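PDB 6ELV: polyphenol oxidase, chloroplastic from Malus domestica, which catalyses the oxidation of mono- and o-diphenols to o-diquinones, the crystallised piece being its C-terminal domain. Local coordinates for residues Glu47-Glu52 and Phe64-Asn69. Sequence-based numbering, arbitrary orientation.
Sequences EILVIE and FDVYVN
Val66 receives a side chain from the facing strand on each of its two methyls, Leu49 on one and Ile51 on the other. Leu49 has CG anti to its backbone N (chi1 179°), and from there CD2 reaches across to meet CG1 of Val66 tip to tip at 3.9 Å. The same CD2 is only loosely near Val68, 4.5 Å from its CG2. Ile51 uses its longer branch: CG1 sits anti to the carbonyl carbon, and with chi2 at 170° the chain is extended, bringing CD1 to 3.8 Å from CG2 of Val66, again tip to tip. Ile51 CD1 also lies at the edge of the Phe64 ring, near its plane, 4.3 Å from CE1, rather than over a face.

No hydrogen bond links 47-52 to 64-69; Leu49 CA and Val68 CA stay 9.9 Å apart, and the short strand segments 48-52 and 64-69 run roughly antiparallel, 139° between their N-to-C directions. What joins them is purely apolar, and all five touching residues are buried. Leu106 also packs on Val66, Ile139 on Leu49 and Ile136 on both Ile51 and Phe64, while the Phe87 ring meets that of Phe64. Such tip-to-tip aliphatic contacts between two separately hydrogen-bonded sheets form the core of a beta sandwich, here at the centre of the C-terminal domain of this polyphenol oxidase.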
ATOM      1  N   GLU A  47      -4.109 -12.939  -0.673  1.00  9.05           N
ATOM      2  CA  GLU A  47      -2.934 -12.203  -1.110  1.00  8.76           C
ATOM      3  C   GLU A  47      -2.974 -10.854  -0.403  1.00  8.92           C
ATOM      4  O   GLU A  47      -3.960 -10.122  -0.528  1.00 11.20           O
ATOM      5  CB  GLU A  47      -2.999 -12.063  -2.630  1.00 10.22           C
ATOM      6  CG  GLU A  47      -1.764 -11.475  -3.263  1.00 11.25           C
ATOM      7  CD  GLU A  47      -1.734 -11.566  -4.780  1.00 12.18           C
ATOM      8  OE1 GLU A  47      -2.577 -12.279  -5.369  1.00 13.11           O
ATOM      9  OE2 GLU A  47      -0.872 -10.900  -5.384  1.00 13.01           O
ATOM     10  N   ILE A  48      -1.925 -10.544   0.351  1.00  9.06           N
ATOM     11  CA  ILE A  48      -1.938  -9.446   1.310  1.00  9.76           C
ATOM     12  C   ILE A  48      -0.949  -8.359   0.902  1.00  8.80           C
ATOM     13  O   ILE A  48       0.238  -8.636   0.714  1.00  9.36           O
ATOM     14  CB  ILE A  48      -1.623  -9.971   2.728  1.00 12.74           C
ATOM     15  CG1 ILE A  48      -2.669 -11.039   3.081  1.00 16.11           C
ATOM     16  CG2 ILE A  48      -1.553  -8.828   3.722  1.00 12.74           C
ATOM     17  CD1 ILE A  48      -2.929 -11.284   4.490  1.00 20.40           C
ATOM     18  N   LEU A  49      -1.433  -7.119   0.805  1.00  8.52           N
ATOM     19  CA  LEU A  49      -0.576  -5.947   0.665  1.00  8.35           C
ATOM     20  C   LEU A  49      -0.109  -5.520   2.054  1.00  8.51           C
ATOM     21  O   LEU A  49      -0.931  -5.320   2.954  1.00  9.56           O
ATOM     22  CB  LEU A  49      -1.384  -4.823   0.021  1.00  9.45           C
ATOM     23  CG  LEU A  49      -0.685  -3.484  -0.193  1.00 10.52           C
ATOM     24  CD1 LEU A  49       0.509  -3.640  -1.119  1.00 10.47           C
ATOM     25  CD2 LEU A  49      -1.673  -2.489  -0.763  1.00 13.42           C
ATOM     26  N   VAL A  50       1.203  -5.386   2.227  1.00  9.27           N
ATOM     27  CA  VAL A  50       1.814  -5.070   3.513  1.00 11.14           C
ATOM     28  C   VAL A  50       2.539  -3.743   3.378  1.00 12.86           C
ATOM     29  O   VAL A  50       3.467  -3.610   2.572  1.00 14.65           O
ATOM     30  CB  VAL A  50       2.779  -6.172   3.973  1.00 13.30           C
ATOM     31  CG1 VAL A  50       3.315  -5.862   5.373  1.00 16.23           C
ATOM     32  CG2 VAL A  50       2.092  -7.521   3.941  1.00 14.12           C
ATOM     33  N   ILE A  51       2.110  -2.762   4.152  1.00 12.04           N
ATOM     34  CA  ILE A  51       2.782  -1.476   4.238  1.00 12.68           C
ATOM     35  C   ILE A  51       3.507  -1.467   5.565  1.00 11.66           C
ATOM     36  O   ILE A  51       2.871  -1.477   6.621  1.00 10.76           O
ATOM     37  CB  ILE A  51       1.777  -0.332   4.122  1.00 13.70           C
ATOM     38  CG1 ILE A  51       1.051  -0.516   2.802  1.00 15.95           C
ATOM     39  CG2 ILE A  51       2.476   1.014   4.182  1.00 13.30           C
ATOM     40  CD1 ILE A  51      -0.098   0.352   2.637  1.00 17.43           C
ATOM     41  N   GLU A  52       4.837  -1.480   5.508  1.00 13.59           N
ATOM     42  CA  GLU A  52       5.682  -1.686   6.674  1.00 15.67           C
ATOM     43  C   GLU A  52       6.311  -0.384   7.144  1.00 12.40           C
ATOM     44  O   GLU A  52       6.452   0.578   6.385  1.00 11.25           O
ATOM     45  CB  GLU A  52       6.801  -2.681   6.359  1.00 20.15           C
ATOM     46  N   PHE A  64      -4.001   8.024   6.009  1.00  7.44           N
ATOM     47  CA  PHE A  64      -3.734   7.924   4.588  1.00  7.26           C
ATOM     48  C   PHE A  64      -4.562   6.786   4.017  1.00  6.90           C
ATOM     49  O   PHE A  64      -4.843   5.794   4.699  1.00  8.18           O
ATOM     50  CB  PHE A  64      -2.233   7.801   4.248  1.00  8.27           C
ATOM     51  CG  PHE A  64      -1.557   6.527   4.709  1.00  8.27           C
ATOM     52  CD1 PHE A  64      -1.608   5.363   3.943  1.00  8.18           C
ATOM     53  CD2 PHE A  64      -0.799   6.524   5.870  1.00  9.19           C
ATOM     54  CE1 PHE A  64      -0.953   4.217   4.348  1.00  9.39           C
ATOM     55  CE2 PHE A  64      -0.137   5.381   6.289  1.00 10.13           C
ATOM     56  CZ  PHE A  64      -0.214   4.222   5.528  1.00  9.91           C
ATOM     57  N   ASP A  65      -4.947   6.945   2.758  1.00  7.18           N
ATOM     58  CA  ASP A  65      -5.766   5.977   2.054  1.00  7.56           C
ATOM     59  C   ASP A  65      -4.920   5.251   1.013  1.00  6.94           C
ATOM     60  O   ASP A  65      -3.945   5.797   0.487  1.00  9.03           O
ATOM     61  CB  ASP A  65      -6.979   6.653   1.411  1.00  8.15           C
ATOM     62  CG  ASP A  65      -7.876   7.347   2.429  1.00  8.75           C
ATOM     63  OD1 ASP A  65      -7.904   6.951   3.618  1.00  9.83           O
ATOM     64  OD2 ASP A  65      -8.577   8.290   2.028  1.00 11.18           O
ATOM     65  N   VAL A  66      -5.294   4.008   0.732  1.00  6.98           N
ATOM     66  CA  VAL A  66      -4.534   3.135  -0.151  1.00  7.05           C
ATOM     67  C   VAL A  66      -5.431   2.684  -1.290  1.00  7.03           C
ATOM     68  O   VAL A  66      -6.549   2.204  -1.049  1.00  7.24           O
ATOM     69  CB  VAL A  66      -4.002   1.909   0.610  1.00  7.35           C
ATOM     70  CG1 VAL A  66      -3.127   1.052  -0.300  1.00  8.36           C
ATOM     71  CG2 VAL A  66      -3.242   2.340   1.857  1.00  8.91           C
ATOM     72  N   TYR A  67      -4.931   2.824  -2.517  1.00  6.72           N
ATOM     73  CA  TYR A  67      -5.631   2.408  -3.725  1.00  7.39           C
ATOM     74  C   TYR A  67      -4.724   1.502  -4.550  1.00  7.14           C
ATOM     75  O   TYR A  67      -3.497   1.553  -4.442  1.00  7.44           O
ATOM     76  CB  TYR A  67      -6.052   3.617  -4.582  1.00  8.38           C
ATOM     77  CG  TYR A  67      -7.073   4.507  -3.921  1.00  8.09           C
ATOM     78  CD1 TYR A  67      -6.717   5.371  -2.889  1.00 10.25           C
ATOM     79  CD2 TYR A  67      -8.396   4.496  -4.334  1.00 10.53           C
ATOM     80  CE1 TYR A  67      -7.656   6.183  -2.291  1.00 12.52           C
ATOM     81  CE2 TYR A  67      -9.339   5.309  -3.738  1.00 12.69           C
ATOM     82  CZ  TYR A  67      -8.966   6.139  -2.705  1.00 13.75           C
ATOM     83  OH  TYR A  67      -9.902   6.952  -2.105  1.00 19.40           O
ATOM     84  N   VAL A  68      -5.337   0.692  -5.406  1.00  7.46           N
ATOM     85  CA  VAL A  68      -4.599  -0.197  -6.299  1.00  7.35           C
ATOM     86  C   VAL A  68      -5.147  -0.041  -7.710  1.00  7.71           C
ATOM     87  O   VAL A  68      -6.357   0.117  -7.900  1.00  8.74           O
ATOM     88  CB  VAL A  68      -4.721  -1.664  -5.817  1.00  8.43           C
ATOM     89  CG1 VAL A  68      -4.023  -2.628  -6.768  1.00  9.60           C
ATOM     90  CG2 VAL A  68      -4.132  -1.809  -4.428  1.00  9.74           C
ATOM     91  N   ASN A  69      -4.265  -0.127  -8.706  1.00  7.34           N
ATOM     92  CA  ASN A  69      -4.707  -0.160 -10.093  1.00  7.92           C
ATOM     93  C   ASN A  69      -3.827  -1.101 -10.897  1.00  7.21           C
ATOM     94  O   ASN A  69      -2.723  -1.457 -10.493  1.00  7.89           O
ATOM     95  CB  ASN A  69      -4.806   1.235 -10.762  1.00  8.74           C
ATOM     96  CG  ASN A  69      -3.460   1.912 -11.001  1.00  8.92           C
ATOM     97  OD1 ASN A  69      -3.000   2.704 -10.176  1.00  9.72           O
ATOM     98  ND2 ASN A  69      -2.852   1.661 -12.155  1.00  9.41           N
TER